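Local coordinates for protein diacylglycerol O-acyltransferase (Marinobacter hydrocarbonoclasticus, PDB 6CHJ) that probably transfers acyl groups from acyl-CoA to lipid alcohols, as a wax ester synthase and diacylglycerol acyltransferase making wax esters and triacylglycerols, at residues M230-I235 against D406-N411; T236-F241 against G427-L432; A271-T276 against Q436-Y441; V290-V295 against N375-N380. All blocks are in the same frame, centred on the assembly; numbering follows the deposited sequence.

Contact 1: residues M230-I235 against D406-N411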
loop_
_atom_site.group_PDB
_atom_site.type_symbol
_atom_site.label_atom_id
_atom_site.label_comp_id
_atom_site.label_asym_id
_atom_site.label_seq_id
_atom_site.Cartn_x
_atom_site.Cartn_y
_atom_site.Cartn_z
ATOM N N MET B 230 -5.564 22.489 14.226
ATOM C CA MET B 230 -4.624 21.398 14.002
ATOM C C MET B 230 -5.148 20.388 12.972
ATOM O O MET B 230 -4.350 19.735 12.293
ATOM C CB MET B 230 -4.291 20.724 15.339
ATOM C CG MET B 230 -5.080 19.482 15.633
ATOM S SD MET B 230 -4.730 18.713 17.247
ATOM C CE MET B 230 -3.278 17.719 16.938
ATOM N N LEU B 231 -6.474 20.252 12.818
ATOM C CA LEU B 231 -7.008 19.423 11.735
ATOM C C LEU B 231 -6.657 19.957 10.345
ATOM O O LEU B 231 -6.834 19.241 9.356
ATOM C CB LEU B 231 -8.535 19.311 11.835
ATOM C CG LEU B 231 -9.167 18.950 13.188
ATOM C CD1 LEU B 231 -10.672 18.851 13.079
ATOM C CD2 LEU B 231 -8.623 17.652 13.739
ATOM N N ASN B 232 -6.170 21.188 10.226
ATOM C CA ASN B 232 -6.180 21.807 8.910
ATOM C C ASN B 232 -4.772 22.184 8.462
ATOM O O ASN B 232 -4.451 23.356 8.249
ATOM C CB ASN B 232 -7.150 22.999 8.935
ATOM C CG ASN B 232 -8.553 22.587 9.385
ATOM O OD1 ASN B 232 -9.001 22.938 10.482
ATOM N ND2 ASN B 232 -9.241 21.822 8.549
ATOM N N GLN B 233 -3.938 21.175 8.278
ATOM C CA GLN B 233 -2.552 21.365 7.901
ATOM C C GLN B 233 -2.179 20.271 6.904
ATOM O O GLN B 233 -2.956 19.351 6.649
ATOM C CB GLN B 233 -1.645 21.345 9.144
ATOM C CG GLN B 233 -2.167 20.416 10.242
ATOM C CD GLN B 233 -1.323 20.442 11.521
ATOM O OE1 GLN B 233 -0.113 20.674 11.478
ATOM N NE2 GLN B 233 -1.967 20.209 12.665
ATOM N N LYS B 234 -0.995 20.394 6.316
ATOM C CA LYS B 234 -0.514 19.392 5.374
ATOM C C LYS B 234 -0.338 18.042 6.078
ATOM O O LYS B 234 0.059 17.966 7.247
ATOM C CB LYS B 234 0.813 19.848 4.743
ATOM C CG LYS B 234 0.659 20.990 3.698
ATOM C CD LYS B 234 1.989 21.389 3.036
ATOM C CE LYS B 234 1.791 21.951 1.603
ATOM N NZ LYS B 234 2.180 20.992 0.500
ATOM N N ILE B 235 -0.626 16.961 5.356
ATOM C CA ILE B 235 -0.740 15.646 5.966
ATOM C C ILE B 235 0.270 14.696 5.326
ATOM O O ILE B 235 0.870 14.985 4.294
ATOM C CB ILE B 235 -2.167 15.074 5.858
ATOM C CG1 ILE B 235 -2.545 14.897 4.392
ATOM C CG2 ILE B 235 -3.162 15.989 6.541
ATOM C CD1 ILE B 235 -3.758 14.014 4.173
ATOM N N ASP B 406 -4.719 17.080 2.297
ATOM C CA ASP B 406 -4.000 18.251 2.790
ATOM C C ASP B 406 -5.003 19.292 3.277
ATOM O O ASP B 406 -5.906 19.685 2.534
ATOM C CB ASP B 406 -3.146 18.870 1.672
ATOM C CG ASP B 406 -1.746 18.263 1.551
ATOM O OD1 ASP B 406 -1.298 17.497 2.431
ATOM O OD2 ASP B 406 -1.080 18.576 0.549
ATOM N N ARG B 407 -4.846 19.724 4.530
ATOM C CA ARG B 407 -5.682 20.712 5.223
ATOM C C ARG B 407 -7.094 20.208 5.536
ATOM O O ARG B 407 -7.943 21.004 5.971
ATOM C CB ARG B 407 -5.742 22.059 4.469
ATOM C CG ARG B 407 -4.434 22.879 4.612
ATOM C CD ARG B 407 -4.177 23.885 3.461
ATOM N NE ARG B 407 -4.042 23.303 2.114
ATOM C CZ ARG B 407 -2.892 22.942 1.539
ATOM N NH1 ARG B 407 -2.894 22.467 0.305
ATOM N NH2 ARG B 407 -1.744 23.058 2.188
ATOM N N LEU B 408 -7.369 18.891 5.351
ATOM C CA LEU B 408 -8.514 18.193 5.966
ATOM C C LEU B 408 -7.994 16.853 6.515
ATOM O O LEU B 408 -8.275 15.778 5.987
ATOM C CB LEU B 408 -9.670 17.973 4.980
ATOM C CG LEU B 408 -10.394 19.227 4.499
ATOM C CD1 LEU B 408 -11.247 18.959 3.243
ATOM C CD2 LEU B 408 -11.243 19.803 5.641
ATOM N N ALA B 409 -7.244 16.911 7.622
ATOM C CA ALA B 409 -6.642 15.697 8.168
ATOM C C ALA B 409 -7.690 14.666 8.578
ATOM O O ALA B 409 -7.412 13.460 8.523
ATOM C CB ALA B 409 -5.743 16.037 9.354
ATOM N N LEU B 410 -8.901 15.107 8.945
ATOM C CA LEU B 410 -9.913 14.240 9.536
ATOM C C LEU B 410 -11.183 14.264 8.701
ATOM O O LEU B 410 -11.661 15.335 8.312
ATOM C CB LEU B 410 -10.229 14.664 10.972
ATOM C CG LEU B 410 -11.257 13.862 11.792
ATOM C CD1 LEU B 410 -10.863 12.396 12.021
ATOM C CD2 LEU B 410 -11.485 14.526 13.133
ATOM N N ASN B 411 -11.724 13.085 8.419
ATOM C CA ASN B 411 -12.994 12.971 7.722
ATOM C C ASN B 411 -13.896 12.047 8.529
ATOM O O ASN B 411 -13.553 10.878 8.758
ATOM C CB ASN B 411 -12.796 12.454 6.299
ATOM C CG ASN B 411 -14.046 12.586 5.469
ATOM O OD1 ASN B 411 -15.101 12.088 5.845
ATOM N ND2 ASN B 411 -13.948 13.287 4.347
#
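R407 lays its chain alongside that of K234, both pointing the same way, and NH2 of R407 comes within 3.5 Å of CG of K234. The chain of R407 bends at chi3 (-61°), and D406 CB lies over one face of the guanidinium, offset toward its rim. NH1 of R407 donates to the carbonyl of L363 in helix 345-365. The carboxylate of D406 works on the backbone instead: OD1 takes the N-H of I235 at 3.0 Å on its anti lone pair, nearly straight at 170°. OD2 stays 4.1 Å from NZ of K234, too far for a salt bridge, although the lysine charge may still stabilise the ionised acid. The loop 230-235, which leads into strand 239-247 of the catalytic-domain family region, runs beside the lead-in to strand 410-417 of the C-terminal family region, and the two are tied by main-chain bonds without forming a regular sheet. N of R407 donates to O of Q233 at 2.9 Å from above the carbonyl plane; N of A409 meets O of L231, also at 2.9 Å, nearly along the C=O axis. N232 sends ND2 to O of R407 at 3.0 Å, with the acceptor in the amide plane, and the same nitrogen reaches the carbonyl of N375. Farther along, I235 CG2 rests on A409 CB at 3.8 Å, while its CG1 branch crosses the carboxylate of D406 obliquely.

Contact 2: residues T236-F241 against G427-L432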
loop_
_atom_site.group_PDB
_atom_site.type_symbol
_atom_site.label_atom_id
_atom_site.label_comp_id
_atom_site.label_asym_id
_atom_site.label_seq_id
_atom_site.Cartn_x
_atom_site.Cartn_y
_atom_site.Cartn_z
ATOM N N THR B 236 0.467 13.565 5.990
ATOM C CA THR B 236 1.162 12.417 5.442
ATOM C C THR B 236 0.163 11.448 4.817
ATOM O O THR B 236 -1.057 11.592 4.949
ATOM C CB THR B 236 1.945 11.701 6.533
ATOM O OG1 THR B 236 1.015 10.996 7.368
ATOM C CG2 THR B 236 2.705 12.705 7.387
ATOM N N GLY B 237 0.695 10.437 4.146
ATOM C CA GLY B 237 -0.138 9.410 3.563
ATOM C C GLY B 237 -0.500 8.246 4.471
ATOM O O GLY B 237 -1.112 7.282 3.994
ATOM N N SER B 238 -0.141 8.283 5.750
ATOM C CA SER B 238 -0.475 7.202 6.668
ATOM C C SER B 238 -1.786 7.531 7.372
ATOM O O SER B 238 -2.057 8.691 7.705
ATOM C CB SER B 238 0.641 6.960 7.691
ATOM O OG SER B 238 0.848 8.102 8.510
ATOM N N ARG B 239 -2.604 6.506 7.570
ATOM C CA ARG B 239 -3.966 6.667 8.030
ATOM C C ARG B 239 -4.138 5.997 9.379
ATOM O O ARG B 239 -3.447 5.035 9.704
ATOM C CB ARG B 239 -4.965 6.081 7.020
ATOM C CG ARG B 239 -4.986 6.830 5.686
ATOM C CD ARG B 239 -5.470 8.269 5.888
ATOM N NE ARG B 239 -5.357 9.078 4.679
ATOM C CZ ARG B 239 -4.333 9.879 4.421
ATOM N NH1 ARG B 239 -3.332 9.961 5.287
ATOM N NH2 ARG B 239 -4.302 10.577 3.294
ATOM N N ARG B 240 -5.028 6.560 10.178
ATOM C CA ARG B 240 -5.555 5.918 11.364
ATOM C C ARG B 240 -7.062 5.863 11.206
ATOM O O ARG B 240 -7.701 6.900 10.971
ATOM C CB ARG B 240 -5.169 6.668 12.646
ATOM C CG ARG B 240 -4.625 5.737 13.722
ATOM C CD ARG B 240 -4.637 6.367 15.106
ATOM N NE ARG B 240 -4.071 5.480 16.117
ATOM C CZ ARG B 240 -4.669 4.377 16.568
ATOM N NH1 ARG B 240 -5.862 4.017 16.093
ATOM N NH2 ARG B 240 -4.077 3.628 17.493
ATOM N N PHE B 241 -7.614 4.652 11.299
ATOM C CA PHE B 241 -9.038 4.406 11.151
ATOM C C PHE B 241 -9.643 4.007 12.490
ATOM O O PHE B 241 -9.087 3.184 13.220
ATOM C CB PHE B 241 -9.309 3.310 10.130
ATOM C CG PHE B 241 -10.768 3.050 9.900
ATOM C CD1 PHE B 241 -11.624 4.088 9.552
ATOM C CD2 PHE B 241 -11.283 1.776 10.019
ATOM C CE1 PHE B 241 -12.969 3.850 9.325
ATOM C CE2 PHE B 241 -12.632 1.537 9.798
ATOM C CZ PHE B 241 -13.470 2.566 9.450
ATOM N N GLY B 427 -8.262 9.408 9.517
ATOM C CA GLY B 427 -7.427 10.569 9.756
ATOM C C GLY B 427 -5.972 10.306 9.430
ATOM O O GLY B 427 -5.509 9.146 9.394
ATOM N N CYS B 428 -5.253 11.405 9.173
ATOM C CA CYS B 428 -3.810 11.310 8.992
ATOM C C CYS B 428 -3.180 10.893 10.318
ATOM O O CYS B 428 -3.373 11.559 11.338
ATOM C CB CYS B 428 -3.232 12.637 8.508
ATOM S SG CYS B 428 -1.445 12.749 8.765
ATOM N N ARG B 429 -2.452 9.772 10.312
ATOM C CA ARG B 429 -1.862 9.252 11.547
ATOM C C ARG B 429 -0.909 10.249 12.214
ATOM O O ARG B 429 -0.837 10.295 13.442
ATOM C CB ARG B 429 -1.117 7.948 11.264
ATOM C CG ARG B 429 -0.470 7.351 12.506
ATOM C CD ARG B 429 0.185 5.998 12.255
ATOM N NE ARG B 429 0.538 5.359 13.522
ATOM C CZ ARG B 429 -0.240 4.499 14.180
ATOM N NH1 ARG B 429 -1.432 4.139 13.700
ATOM N NH2 ARG B 429 0.182 3.993 15.330
ATOM N N ARG B 430 -0.157 11.050 11.438
ATOM C CA ARG B 430 0.794 11.956 12.084
ATOM C C ARG B 430 0.108 13.171 12.702
ATOM O O ARG B 430 0.389 13.533 13.851
ATOM C CB ARG B 430 1.862 12.440 11.110
ATOM C CG ARG B 430 2.732 13.517 11.748
ATOM C CD ARG B 430 3.470 14.352 10.735
ATOM N NE ARG B 430 2.593 15.265 10.006
ATOM C CZ ARG B 430 2.911 15.823 8.835
ATOM N NH1 ARG B 430 4.083 15.536 8.264
ATOM N NH2 ARG B 430 2.062 16.657 8.223
ATOM N N THR B 431 -0.771 13.836 11.957
ATOM C CA THR B 431 -1.268 15.088 12.503
ATOM C C THR B 431 -2.331 14.865 13.569
ATOM O O THR B 431 -2.604 15.782 14.350
ATOM C CB THR B 431 -1.768 16.009 11.368
ATOM O OG1 THR B 431 -2.811 15.366 10.650
ATOM C CG2 THR B 431 -0.635 16.283 10.372
ATOM N N LEU B 432 -2.888 13.660 13.667
ATOM C CA LEU B 432 -3.951 13.364 14.623
ATOM C C LEU B 432 -3.547 12.193 15.512
ATOM O O LEU B 432 -4.132 11.104 15.429
ATOM C CB LEU B 432 -5.268 13.086 13.904
ATOM C CG LEU B 432 -5.844 14.378 13.327
ATOM C CD1 LEU B 432 -7.111 14.126 12.545
ATOM C CD2 LEU B 432 -6.089 15.354 14.462
#
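Two antiparallel strand ends meet at R240 and G427, a hydrogen-bonded pair (R240 N to G427 O 2.7 Å, G427 N to R240 O 3.0 Å) next to the non-hydrogen-bonded pair R239 and C428. Past it the chain 429-431 takes helical backbone angles and passes alongside 236-238, where O of S238 accepts N of R429 at 2.8 Å. The same oxygen receives NH1 of R239, whose chain bends at chi2 (-64°) so that this nitrogen also donates to O of T236 at 2.8 Å, in the guanidinium plane; NH2 goes on to the carbonyl of Q18. Within this chain, strand 239-247 is an outermost strand of the mixed sheet in which it pairs with 420-428. SG of C428, anti to its backbone N, accepts the N-H of T236 at 3.5 Å and that of T431. The methyl CG2 of T236 sits over one face of the R430 guanidinium, toward its rim. R240 and R429 cross obliquely with their guanidinium planes 18° apart, NE of R240 3.8 Å from NH1 of R429; NH1 of R240 hydrogen-bonds to OE1 of Q436, and D77 of the second subunit forms a salt bridge with R429, probably offsetting the repulsion.

Contact 3: residues A271-T276 against Q436-Y441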
loop_
_atom_site.group_PDB
_atom_site.type_symbol
_atom_site.label_atom_id
_atom_site.label_comp_id
_atom_site.label_asym_id
_atom_site.label_seq_id
_atom_site.Cartn_x
_atom_site.Cartn_y
_atom_site.Cartn_z
ATOM N N ALA B 271 -19.365 17.102 17.554
ATOM C CA ALA B 271 -18.910 18.338 18.204
ATOM C C ALA B 271 -18.257 18.066 19.563
ATOM O O ALA B 271 -17.173 18.584 19.856
ATOM C CB ALA B 271 -20.077 19.308 18.376
ATOM N N ALA B 272 -18.907 17.263 20.411
ATOM C CA ALA B 272 -18.331 16.946 21.721
ATOM C C ALA B 272 -16.994 16.225 21.571
ATOM O O ALA B 272 -15.982 16.651 22.145
ATOM C CB ALA B 272 -19.306 16.100 22.552
ATOM N N ALA B 273 -16.966 15.144 20.778
ATOM C CA ALA B 273 -15.724 14.393 20.580
ATOM C C ALA B 273 -14.608 15.295 20.072
ATOM O O ALA B 273 -13.472 15.229 20.564
ATOM C CB ALA B 273 -15.950 13.219 19.622
ATOM N N LEU B 274 -14.910 16.150 19.087
ATOM C CA LEU B 274 -13.880 17.030 18.547
ATOM C C LEU B 274 -13.382 17.988 19.610
ATOM O O LEU B 274 -12.185 18.297 19.673
ATOM C CB LEU B 274 -14.423 17.816 17.353
ATOM C CG LEU B 274 -14.475 17.113 15.997
ATOM C CD1 LEU B 274 -15.372 17.884 15.053
ATOM C CD2 LEU B 274 -13.058 16.930 15.403
ATOM N N ARG B 275 -14.304 18.478 20.446
ATOM C CA ARG B 275 -13.948 19.389 21.521
ATOM C C ARG B 275 -13.009 18.710 22.508
ATOM O O ARG B 275 -11.928 19.229 22.809
ATOM C CB ARG B 275 -15.226 19.888 22.210
ATOM C CG ARG B 275 -14.991 20.837 23.365
ATOM C CD ARG B 275 -16.301 21.231 24.029
ATOM N NE ARG B 275 -16.072 21.594 25.419
ATOM C CZ ARG B 275 -15.586 22.764 25.824
ATOM N NH1 ARG B 275 -15.321 23.718 24.944
ATOM N NH2 ARG B 275 -15.383 22.988 27.120
ATOM N N THR B 276 -13.395 17.532 23.001
ATOM C CA THR B 276 -12.537 16.814 23.936
ATOM C C THR B 276 -11.175 16.527 23.323
ATOM O O THR B 276 -10.137 16.700 23.982
ATOM C CB THR B 276 -13.200 15.505 24.372
ATOM O OG1 THR B 276 -14.590 15.725 24.638
ATOM C CG2 THR B 276 -12.528 14.961 25.641
ATOM N N GLN B 436 -7.976 7.089 17.820
ATOM C CA GLN B 436 -8.950 6.111 18.299
ATOM C C GLN B 436 -9.644 6.600 19.567
ATOM O O GLN B 436 -10.772 6.187 19.862
ATOM C CB GLN B 436 -8.276 4.747 18.541
ATOM C CG GLN B 436 -8.760 3.630 17.574
ATOM C CD GLN B 436 -8.183 2.213 17.874
ATOM O OE1 GLN B 436 -7.033 1.909 17.528
ATOM N NE2 GLN B 436 -8.999 1.346 18.497
ATOM N N ARG B 437 -9.000 7.490 20.321
ATOM C CA ARG B 437 -9.620 7.964 21.547
ATOM C C ARG B 437 -10.892 8.750 21.271
ATOM O O ARG B 437 -11.733 8.886 22.169
ATOM C CB ARG B 437 -8.625 8.805 22.338
ATOM C CG ARG B 437 -8.099 8.098 23.552
ATOM C CD ARG B 437 -6.952 8.848 24.159
ATOM N NE ARG B 437 -5.716 8.093 24.004
ATOM C CZ ARG B 437 -4.499 8.587 24.211
ATOM N NH1 ARG B 437 -4.345 9.854 24.590
ATOM N NH2 ARG B 437 -3.434 7.803 24.038
ATOM N N MET B 438 -11.071 9.239 20.038
ATOM C CA MET B 438 -12.298 9.949 19.696
ATOM C C MET B 438 -13.534 9.063 19.776
ATOM O O MET B 438 -14.647 9.594 19.872
ATOM C CB MET B 438 -12.184 10.569 18.302
ATOM C CG MET B 438 -11.495 11.918 18.332
ATOM S SD MET B 438 -11.834 12.860 16.855
ATOM C CE MET B 438 -13.530 13.284 17.169
ATOM N N LEU B 439 -13.370 7.740 19.717
ATOM C CA LEU B 439 -14.488 6.829 19.964
ATOM C C LEU B 439 -15.004 6.968 21.394
ATOM O O LEU B 439 -16.216 7.010 21.628
ATOM C CB LEU B 439 -14.060 5.385 19.697
ATOM C CG LEU B 439 -13.652 5.057 18.265
ATOM C CD1 LEU B 439 -13.421 3.551 18.097
ATOM C CD2 LEU B 439 -14.724 5.581 17.307
ATOM N N ASP B 440 -14.096 7.020 22.367
ATOM C CA ASP B 440 -14.520 7.250 23.740
ATOM C C ASP B 440 -15.062 8.658 23.909
ATOM O O ASP B 440 -15.995 8.866 24.689
ATOM C CB ASP B 440 -13.359 7.023 24.706
ATOM C CG ASP B 440 -12.654 5.711 24.470
ATOM O OD1 ASP B 440 -13.317 4.651 24.548
ATOM O OD2 ASP B 440 -11.436 5.744 24.194
ATOM N N TYR B 441 -14.523 9.621 23.153
ATOM C CA TYR B 441 -14.996 10.998 23.266
ATOM C C TYR B 441 -16.385 11.154 22.660
ATOM O O TYR B 441 -17.204 11.928 23.174
ATOM C CB TYR B 441 -14.004 11.958 22.609
ATOM C CG TYR B 441 -12.599 11.909 23.189
ATOM C CD1 TYR B 441 -12.354 11.332 24.435
ATOM C CD2 TYR B 441 -11.518 12.455 22.490
ATOM C CE1 TYR B 441 -11.078 11.293 24.970
ATOM C CE2 TYR B 441 -10.233 12.419 23.020
ATOM C CZ TYR B 441 -10.023 11.827 24.264
ATOM O OH TYR B 441 -8.756 11.774 24.797
HETATM O O HOH W 1 -16.438 14.066 24.411
#
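The tight part of this helix pair is built on A273, whose small side chain lets the two backbones come close: its CA lies 4.4 Å from the CA of Y441 and 3.6 Å from CB of the tyrosine. M438 approaches from one turn earlier in its helix. Its chain bends at chi3 (72°), bringing the terminal methyl CE against A273 CB at 3.4 Å; CE also touches the branched end of L274, with CD2 at 4.1 Å. Helices 271-276 and 437-441 cross at 126°, with 8.4 Å between their axes at closest approach, and no direct hydrogen bond joins them.

Toward T276 the contact is partly exposed and more polar. CG2 of T276, anti to its own backbone N, stands over the centre of the Y441 ring, 3.8 Å from the centroid and only 11° off the normal, a CH-pi contact. The opposite face of the ring carries the carbonyl oxygen of R437, from the preceding turn of the same helix, offset toward the rim. OG1 of T276, anti to the carbonyl carbon, turns to a water 2.5 Å away and lies 3.0 Å from O of A272, one turn back in its helix. That water donates to the main-chain O of Y441, making a polar bridge between the helices beside the CH-pi contact.

Around this pair, A271 packs on helix 322-338 and L439 on strand 239-247. L274 also touches L231 in the loop before that strand, while Y277 and N280, farther along helix 262-280, receive Y441.

Contact 4: residues V290-V295 against N375-N380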
loop_
_atom_site.group_PDB
_atom_site.type_symbol
_atom_site.label_atom_id
_atom_site.label_comp_id
_atom_site.label_asym_id
_atom_site.label_seq_id
_atom_site.Cartn_x
_atom_site.Cartn_y
_atom_site.Cartn_z
ATOM N N VAL B 290 -16.098 24.650 12.515
ATOM C CA VAL B 290 -17.165 24.621 11.519
ATOM C C VAL B 290 -17.052 23.334 10.718
ATOM O O VAL B 290 -15.943 22.925 10.348
ATOM C CB VAL B 290 -17.098 25.851 10.595
ATOM C CG1 VAL B 290 -18.087 25.722 9.433
ATOM C CG2 VAL B 290 -17.332 27.115 11.403
ATOM N N ALA B 291 -18.203 22.710 10.434
ATOM C CA ALA B 291 -18.269 21.428 9.744
ATOM C C ALA B 291 -18.970 21.552 8.396
ATOM O O ALA B 291 -20.031 22.171 8.289
ATOM C CB ALA B 291 -19.020 20.397 10.587
ATOM N N PHE B 292 -18.389 20.920 7.382
ATOM C CA PHE B 292 -19.027 20.742 6.082
ATOM C C PHE B 292 -20.002 19.563 6.161
ATOM O O PHE B 292 -19.572 18.412 6.324
ATOM C CB PHE B 292 -17.937 20.509 5.026
ATOM C CG PHE B 292 -18.453 20.277 3.611
ATOM C CD1 PHE B 292 -18.134 21.164 2.596
ATOM C CD2 PHE B 292 -19.202 19.146 3.289
ATOM C CE1 PHE B 292 -18.578 20.946 1.306
ATOM C CE2 PHE B 292 -19.653 18.934 1.998
ATOM C CZ PHE B 292 -19.340 19.829 1.010
ATOM N N VAL B 293 -21.298 19.836 6.000
ATOM C CA VAL B 293 -22.348 18.848 6.273
ATOM C C VAL B 293 -23.337 18.715 5.117
ATOM O O VAL B 293 -24.233 19.556 4.974
ATOM C CB VAL B 293 -23.110 19.202 7.559
ATOM C CG1 VAL B 293 -24.124 18.120 7.892
ATOM C CG2 VAL B 293 -22.139 19.438 8.717
ATOM N N PRO B 294 -23.240 17.674 4.291
ATOM C CA PRO B 294 -24.310 17.420 3.312
ATOM C C PRO B 294 -25.642 17.141 4.007
ATOM O O PRO B 294 -25.691 16.536 5.080
ATOM C CB PRO B 294 -23.807 16.191 2.538
ATOM C CG PRO B 294 -22.305 16.157 2.774
ATOM C CD PRO B 294 -22.109 16.731 4.152
ATOM N N VAL B 295 -26.726 17.621 3.389
ATOM C CA VAL B 295 -28.107 17.345 3.819
ATOM C C VAL B 295 -28.953 16.982 2.605
ATOM O O VAL B 295 -30.182 17.019 2.656
ATOM C CB VAL B 295 -28.730 18.533 4.562
ATOM C CG1 VAL B 295 -28.102 18.702 5.937
ATOM C CG2 VAL B 295 -28.579 19.805 3.733
ATOM N N ASN B 375 -13.619 23.126 8.969
ATOM C CA ASN B 375 -12.502 22.416 9.559
ATOM C C ASN B 375 -12.581 20.919 9.341
ATOM O O ASN B 375 -11.547 20.250 9.437
ATOM C CB ASN B 375 -12.423 22.727 11.054
ATOM C CG ASN B 375 -12.365 24.229 11.335
ATOM O OD1 ASN B 375 -13.399 24.887 11.454
ATOM N ND2 ASN B 375 -11.157 24.765 11.445
ATOM N N VAL B 376 -13.753 20.387 8.993
ATOM C CA VAL B 376 -13.925 18.944 8.867
ATOM C C VAL B 376 -15.181 18.659 8.051
ATOM O O VAL B 376 -16.117 19.460 8.026
ATOM C CB VAL B 376 -13.983 18.303 10.278
ATOM C CG1 VAL B 376 -15.087 18.955 11.115
ATOM C CG2 VAL B 376 -14.167 16.798 10.193
ATOM N N VAL B 377 -15.205 17.503 7.394
ATOM C CA VAL B 377 -16.403 16.971 6.744
ATOM C C VAL B 377 -17.074 16.003 7.700
ATOM O O VAL B 377 -16.409 15.147 8.286
ATOM C CB VAL B 377 -16.053 16.267 5.421
ATOM C CG1 VAL B 377 -17.307 15.591 4.823
ATOM C CG2 VAL B 377 -15.435 17.278 4.448
ATOM N N ILE B 378 -18.381 16.140 7.875
ATOM C CA ILE B 378 -19.179 15.178 8.624
ATOM C C ILE B 378 -20.280 14.702 7.686
ATOM O O ILE B 378 -21.296 15.387 7.509
ATOM C CB ILE B 378 -19.770 15.767 9.909
ATOM C CG1 ILE B 378 -18.693 16.445 10.762
ATOM C CG2 ILE B 378 -20.474 14.662 10.696
ATOM C CD1 ILE B 378 -19.210 16.940 12.145
ATOM N N SER B 379 -20.086 13.532 7.082
ATOM C CA SER B 379 -20.999 13.008 6.079
ATOM C C SER B 379 -21.914 11.965 6.697
ATOM O O SER B 379 -21.482 11.152 7.517
ATOM C CB SER B 379 -20.234 12.392 4.913
ATOM O OG SER B 379 -20.964 12.557 3.715
ATOM N N ASN B 380 -23.179 11.989 6.296
ATOM C CA ASN B 380 -24.180 11.095 6.861
ATOM C C ASN B 380 -25.013 10.561 5.711
ATOM O O ASN B 380 -25.805 11.297 5.124
ATOM C CB ASN B 380 -25.054 11.812 7.882
ATOM C CG ASN B 380 -25.807 10.851 8.758
ATOM O OD1 ASN B 380 -26.105 9.730 8.341
ATOM N ND2 ASN B 380 -26.112 11.268 9.985
#
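I378 and A291 make the apolar centre on one face of the strand pair. CD1 of I378 lies 3.8 Å from CB of A291; CG1, anti to its carbonyl carbon (chi1 -52°), carries it across to the neighbouring strand, and CG1 of V376 lies 4.2 Å from CB of A291. V376 and I378 continue onto helix 262-280 through L274 and C270. On the opposite face, F292 swings its ring out with CG anti to the backbone N (chi1 179°), and its CB meets CG2 of V377 at 4.1 Å. The ring itself stacks edge-to-face with F374. Between these faces run the main-chain bonds: F292 N gives to V376 O at 2.8 Å, nearly along the C=O axis, and F292 O takes I378 N at 3.0 Å, so the one residue bonds on both sides of V377 in parallel fashion. Toward the far end P294 can offer no N-H; its CD lies beside O of I378 and its CG near OG of S379.

At the polar edge N375 grips V290 twice. Its backbone N donates to V290 O at 2.7 Å, while OD1 accepts V290 N at 2.9 Å on an in-plane lone pair. ND2 bonds to the carbonyl of P227. Strands 290-294 and 376-380, directions 32° apart, are parallel neighbours in a mixed sheet where 376-380 also parallels 410-417; between them the chain adds antiparallel 310-314 beyond 290-294, then helices 322-338 and 345-365.

Contacts 1, 2 and 4 belong to one mixed sheet: contact 2 pairs its edge strand 239-247 with 420-428, contact 4 joins 290-294 to 376-380, and strand 410-417 of contact 1 lies between these pairs. Contacts 1 and 2 have centres about 9 Å apart and share a backbone link, A409 O to C428 N at 3.1 Å. Contact 1 meets contact 4, centres about 14 Å apart, where L410 O lies 3.5 Å from V376 CG2. Contact 3 packs helices beside this sheet, its centre about 16 Å from each of the others, and reaches contact 1 through L410 CD2 and M438 SD at 4.1 Å. Contacts 2 and 4 stay apart, nearest atoms about 8 Å.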